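Local structure of 2-aminomuconate 6-semialdehyde dehydrogenase (4U3W) at residues I95-D109 and E200-D214. The protein probably catalyses the NAD(P)-dependent oxidation of 2-aminomuconate 6-semialdehyde to 2-aminomuconate. Residues are numbered along the deposited sequence; the frame is centred on the assembly and turned at random.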
# COMPACT_ATOMS: atom_id res chain seq x y z
N ILE A 95 -9.46 -25.33 19.62
CA ILE A 95 -8.19 -26.05 19.70
C ILE A 95 -7.58 -25.81 21.10
O ILE A 95 -7.16 -26.74 21.79
CB ILE A 95 -7.20 -25.58 18.62
CG1 ILE A 95 -7.76 -25.83 17.19
CG2 ILE A 95 -5.89 -26.34 18.73
CD1 ILE A 95 -6.92 -25.07 16.08
N GLU A 96 -7.53 -24.54 21.49
CA GLU A 96 -7.06 -24.12 22.83
C GLU A 96 -7.75 -24.92 23.94
O GLU A 96 -7.13 -25.35 24.88
CB GLU A 96 -7.31 -22.61 23.02
CG GLU A 96 -6.11 -21.76 23.46
CD GLU A 96 -6.28 -20.27 23.07
OE1 GLU A 96 -7.44 -19.79 23.03
OE2 GLU A 96 -5.27 -19.59 22.77
N ALA A 97 -9.07 -25.08 23.81
CA ALA A 97 -9.87 -25.84 24.79
C ALA A 97 -9.48 -27.33 24.85
O ALA A 97 -9.78 -28.04 25.82
CB ALA A 97 -11.39 -25.69 24.45
N ARG A 98 -8.83 -27.81 23.81
CA ARG A 98 -8.35 -29.18 23.81
C ARG A 98 -6.83 -29.24 23.63
O ARG A 98 -6.32 -30.16 23.00
CB ARG A 98 -9.06 -29.99 22.71
CG ARG A 98 -10.60 -30.06 22.91
CD ARG A 98 -11.29 -30.84 21.80
NE ARG A 98 -10.97 -32.27 21.86
CZ ARG A 98 -11.43 -33.12 20.95
NH1 ARG A 98 -12.18 -32.63 19.99
NH2 ARG A 98 -11.12 -34.40 20.98
N PHE A 99 -6.12 -28.25 24.19
CA PHE A 99 -4.70 -28.07 23.88
C PHE A 99 -3.89 -29.32 24.19
O PHE A 99 -3.11 -29.79 23.35
CB PHE A 99 -4.15 -26.83 24.62
CG PHE A 99 -2.72 -26.47 24.26
CD1 PHE A 99 -1.65 -27.06 24.92
CD2 PHE A 99 -2.45 -25.45 23.35
CE1 PHE A 99 -0.32 -26.69 24.63
CE2 PHE A 99 -1.10 -25.08 23.05
CZ PHE A 99 -0.06 -25.71 23.67
N ASP A 100 -4.09 -29.90 25.38
CA ASP A 100 -3.31 -31.08 25.75
C ASP A 100 -3.58 -32.32 24.86
O ASP A 100 -2.69 -33.13 24.63
CB ASP A 100 -3.54 -31.44 27.21
CG ASP A 100 -2.90 -30.44 28.17
OD1 ASP A 100 -2.16 -29.54 27.72
OD2 ASP A 100 -3.13 -30.56 29.38
N GLU A 101 -4.82 -32.50 24.42
CA GLU A 101 -5.12 -33.57 23.47
C GLU A 101 -4.38 -33.37 22.16
O GLU A 101 -3.97 -34.33 21.54
CB GLU A 101 -6.62 -33.62 23.15
CG GLU A 101 -7.49 -34.25 24.19
CD GLU A 101 -8.93 -34.30 23.73
OE1 GLU A 101 -9.25 -35.17 22.88
OE2 GLU A 101 -9.73 -33.45 24.16
N PHE A 102 -4.33 -32.13 21.66
CA PHE A 102 -3.66 -31.87 20.39
C PHE A 102 -2.20 -32.18 20.52
O PHE A 102 -1.60 -32.82 19.65
CB PHE A 102 -3.87 -30.41 19.96
CG PHE A 102 -5.12 -30.20 19.13
CD1 PHE A 102 -6.36 -29.98 19.74
CD2 PHE A 102 -5.06 -30.29 17.74
CE1 PHE A 102 -7.50 -29.85 18.96
CE2 PHE A 102 -6.23 -30.17 16.95
CZ PHE A 102 -7.43 -29.94 17.54
N VAL A 103 -1.63 -31.75 21.65
CA VAL A 103 -0.24 -32.05 21.95
C VAL A 103 0.02 -33.54 21.94
O VAL A 103 0.96 -34.02 21.31
CB VAL A 103 0.17 -31.43 23.33
CG1 VAL A 103 1.58 -31.91 23.75
CG2 VAL A 103 0.13 -29.89 23.20
N ALA A 104 -0.82 -34.31 22.62
CA ALA A 104 -0.57 -35.76 22.73
C ALA A 104 -0.69 -36.50 21.37
O ALA A 104 0.05 -37.43 21.09
CB ALA A 104 -1.54 -36.38 23.75
N ALA A 105 -1.64 -36.05 20.53
CA ALA A 105 -1.82 -36.61 19.19
C ALA A 105 -0.58 -36.32 18.34
O ALA A 105 -0.04 -37.19 17.67
CB ALA A 105 -3.08 -36.00 18.53
N GLU A 106 -0.09 -35.08 18.39
CA GLU A 106 1.05 -34.68 17.61
C GLU A 106 2.29 -35.46 18.04
O GLU A 106 3.03 -35.99 17.20
CB GLU A 106 1.30 -33.17 17.74
CG GLU A 106 2.20 -32.58 16.65
CD GLU A 106 1.45 -32.38 15.32
OE1 GLU A 106 0.49 -33.12 15.04
OE2 GLU A 106 1.81 -31.47 14.56
N VAL A 107 2.52 -35.53 19.36
CA VAL A 107 3.62 -36.33 19.92
C VAL A 107 3.52 -37.82 19.52
O VAL A 107 4.53 -38.46 19.15
CB VAL A 107 3.65 -36.20 21.47
CG1 VAL A 107 4.63 -37.16 22.05
CG2 VAL A 107 4.00 -34.72 21.87
N ALA A 108 2.31 -38.37 19.59
CA ALA A 108 2.16 -39.82 19.29
C ALA A 108 2.53 -40.12 17.83
O ALA A 108 3.23 -41.11 17.57
CB ALA A 108 0.73 -40.28 19.59
N ASP A 109 2.08 -39.26 16.89
CA ASP A 109 2.38 -39.41 15.47
C ASP A 109 3.84 -39.16 15.10
O ASP A 109 4.38 -39.84 14.22
CB ASP A 109 1.51 -38.44 14.65
CG ASP A 109 0.09 -38.95 14.41
OD1 ASP A 109 -0.32 -39.99 14.99
OD2 ASP A 109 -0.64 -38.22 13.71
N GLU A 200 1.38 -40.54 7.27
CA GLU A 200 2.16 -40.78 8.48
C GLU A 200 1.61 -40.08 9.72
O GLU A 200 1.93 -40.49 10.88
CB GLU A 200 3.62 -40.29 8.31
CG GLU A 200 4.43 -41.03 7.24
CD GLU A 200 4.73 -42.49 7.63
OE1 GLU A 200 4.57 -42.88 8.82
OE2 GLU A 200 5.13 -43.24 6.74
N THR A 201 0.91 -38.96 9.49
CA THR A 201 0.49 -38.08 10.58
C THR A 201 -0.96 -37.62 10.46
O THR A 201 -1.26 -36.42 10.22
CB THR A 201 1.47 -36.82 10.69
OG1 THR A 201 1.47 -36.09 9.46
CG2 THR A 201 2.91 -37.31 10.96
N PRO A 202 -1.89 -38.57 10.68
CA PRO A 202 -3.32 -38.28 10.54
C PRO A 202 -4.00 -37.69 11.78
O PRO A 202 -5.13 -37.22 11.65
CB PRO A 202 -3.90 -39.69 10.26
CG PRO A 202 -2.98 -40.63 11.05
CD PRO A 202 -1.61 -40.02 10.84
N SER A 203 -3.39 -37.80 12.97
CA SER A 203 -4.15 -37.66 14.22
C SER A 203 -4.56 -36.23 14.56
O SER A 203 -5.73 -35.99 14.91
CB SER A 203 -3.36 -38.24 15.41
OG SER A 203 -3.05 -39.61 15.11
N SER A 204 -3.61 -35.28 14.51
CA SER A 204 -3.97 -33.90 14.86
C SER A 204 -4.92 -33.27 13.83
O SER A 204 -5.80 -32.46 14.20
CB SER A 204 -2.71 -33.03 15.07
OG SER A 204 -1.99 -32.75 13.87
N ALA A 205 -4.78 -33.63 12.56
CA ALA A 205 -5.78 -33.15 11.57
C ALA A 205 -7.20 -33.70 11.86
O ALA A 205 -8.20 -33.01 11.67
CB ALA A 205 -5.33 -33.53 10.13
N THR A 206 -7.28 -34.95 12.34
CA THR A 206 -8.57 -35.51 12.69
C THR A 206 -9.17 -34.75 13.90
O THR A 206 -10.38 -34.47 13.92
CB THR A 206 -8.50 -37.04 12.99
OG1 THR A 206 -7.85 -37.71 11.89
CG2 THR A 206 -9.95 -37.64 13.14
N LEU A 207 -8.33 -34.40 14.88
CA LEU A 207 -8.83 -33.61 16.02
C LEU A 207 -9.29 -32.27 15.54
O LEU A 207 -10.30 -31.70 16.04
CB LEU A 207 -7.70 -33.44 17.08
CG LEU A 207 -7.36 -34.72 17.84
CD1 LEU A 207 -6.32 -34.42 18.91
CD2 LEU A 207 -8.63 -35.24 18.47
N LEU A 208 -8.57 -31.73 14.55
CA LEU A 208 -9.02 -30.42 13.98
C LEU A 208 -10.44 -30.55 13.36
O LEU A 208 -11.32 -29.67 13.53
CB LEU A 208 -8.01 -29.89 12.96
CG LEU A 208 -8.36 -28.52 12.33
CD1 LEU A 208 -8.41 -27.44 13.44
CD2 LEU A 208 -7.33 -28.07 11.27
N ALA A 209 -10.68 -31.64 12.64
CA ALA A 209 -12.03 -31.89 12.13
C ALA A 209 -13.07 -31.94 13.26
O ALA A 209 -14.16 -31.42 13.08
CB ALA A 209 -12.06 -33.27 11.32
N GLU A 210 -12.75 -32.58 14.39
CA GLU A 210 -13.68 -32.61 15.54
C GLU A 210 -13.99 -31.21 16.04
O GLU A 210 -15.14 -30.88 16.42
CB GLU A 210 -13.09 -33.44 16.70
CG GLU A 210 -12.92 -34.90 16.32
CD GLU A 210 -12.40 -35.77 17.45
OE1 GLU A 210 -12.44 -35.33 18.62
OE2 GLU A 210 -11.97 -36.92 17.17
N VAL A 211 -12.97 -30.36 16.05
CA VAL A 211 -13.18 -28.96 16.47
C VAL A 211 -14.10 -28.24 15.47
O VAL A 211 -15.05 -27.54 15.90
CB VAL A 211 -11.82 -28.20 16.66
CG1 VAL A 211 -12.10 -26.68 16.85
CG2 VAL A 211 -11.10 -28.75 17.89
N MET A 212 -13.82 -28.39 14.17
CA MET A 212 -14.69 -27.85 13.11
C MET A 212 -16.16 -28.24 13.34
O MET A 212 -17.08 -27.42 13.21
CB MET A 212 -14.29 -28.36 11.68
CG MET A 212 -12.84 -28.01 11.26
SD MET A 212 -12.62 -26.19 11.20
CE MET A 212 -10.93 -26.06 10.59
N HIS A 213 -16.35 -29.52 13.63
CA HIS A 213 -17.66 -30.09 13.91
C HIS A 213 -18.28 -29.50 15.18
O HIS A 213 -19.44 -29.11 15.18
CB HIS A 213 -17.53 -31.62 14.06
CG HIS A 213 -18.85 -32.32 14.03
ND1 HIS A 213 -19.69 -32.26 12.94
CD2 HIS A 213 -19.48 -33.09 14.95
CE1 HIS A 213 -20.79 -32.96 13.18
NE2 HIS A 213 -20.68 -33.48 14.39
N ASP A 214 -17.49 -29.41 16.26
CA ASP A 214 -18.03 -28.94 17.53
C ASP A 214 -18.40 -27.45 17.49
O ASP A 214 -19.40 -27.05 18.10
CB ASP A 214 -17.05 -29.24 18.68
CG ASP A 214 -17.07 -30.71 19.10
OD1 ASP A 214 -18.02 -31.45 18.72
OD2 ASP A 214 -16.12 -31.13 19.82
O HOH W 1 -13.76 -30.13 19.68
O HOH W 2 -0.80 -35.57 13.75
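F102 sits as a knob in a hole formed by S204, L207, L208 and V211. L207 CB lies over one face of its ring, 3.9 Å from the ring centroid, a CH-pi contact offset toward the rim. V211 CG2 meets the ring edge. On the opposite face, I95 CG2 of the same segment sits over the ring centre. I95 CD1 also reaches L208 CD1 at 3.8 Å. L207 CD1 packs against A105 CB.

Polar groups close both ends of this apolar strip. At one end R98 spreads its guanidinium between two acids. NH1 and NH2 both point at E210 OE1, end-on, with the NH2 to OE1 distance 2.9 Å. NE and NH2 hold the two carboxylate oxygens of E101 side-on. The bend at chi3 (69°) turns the group to face both. Water 1 links R98 NH1 to D214 OD2.

The frame is a pair of nearly antiparallel helices, 99-109 and 203-214, with axes at 153° and 8.7 Å apart at closest approach. They belong to an aldehyde dehydrogenase fold. Helix 203-214 lies between strands 192-196 and 222-224 in the chain, which pair in parallel: a beta-alpha-beta crossover.

At the other end D109 takes both polar groups of S203. Its OD2 takes the S203 N-H at 2.9 Å through the syn lone pair. Its OD1 accepts from S203 OG at 2.8 Å. N41 ND2 also hydrogen-bonds to OD1. E106 OE1 accepts from S204 OG at 2.8 Å, while its OE2 takes the backbone N of L176. Water 2 donates to E106 OE1 and D109 OD2 and accepts from S204 N. E200, in the same segment as S203 and S204, belongs to a magnesium ion site together with L42.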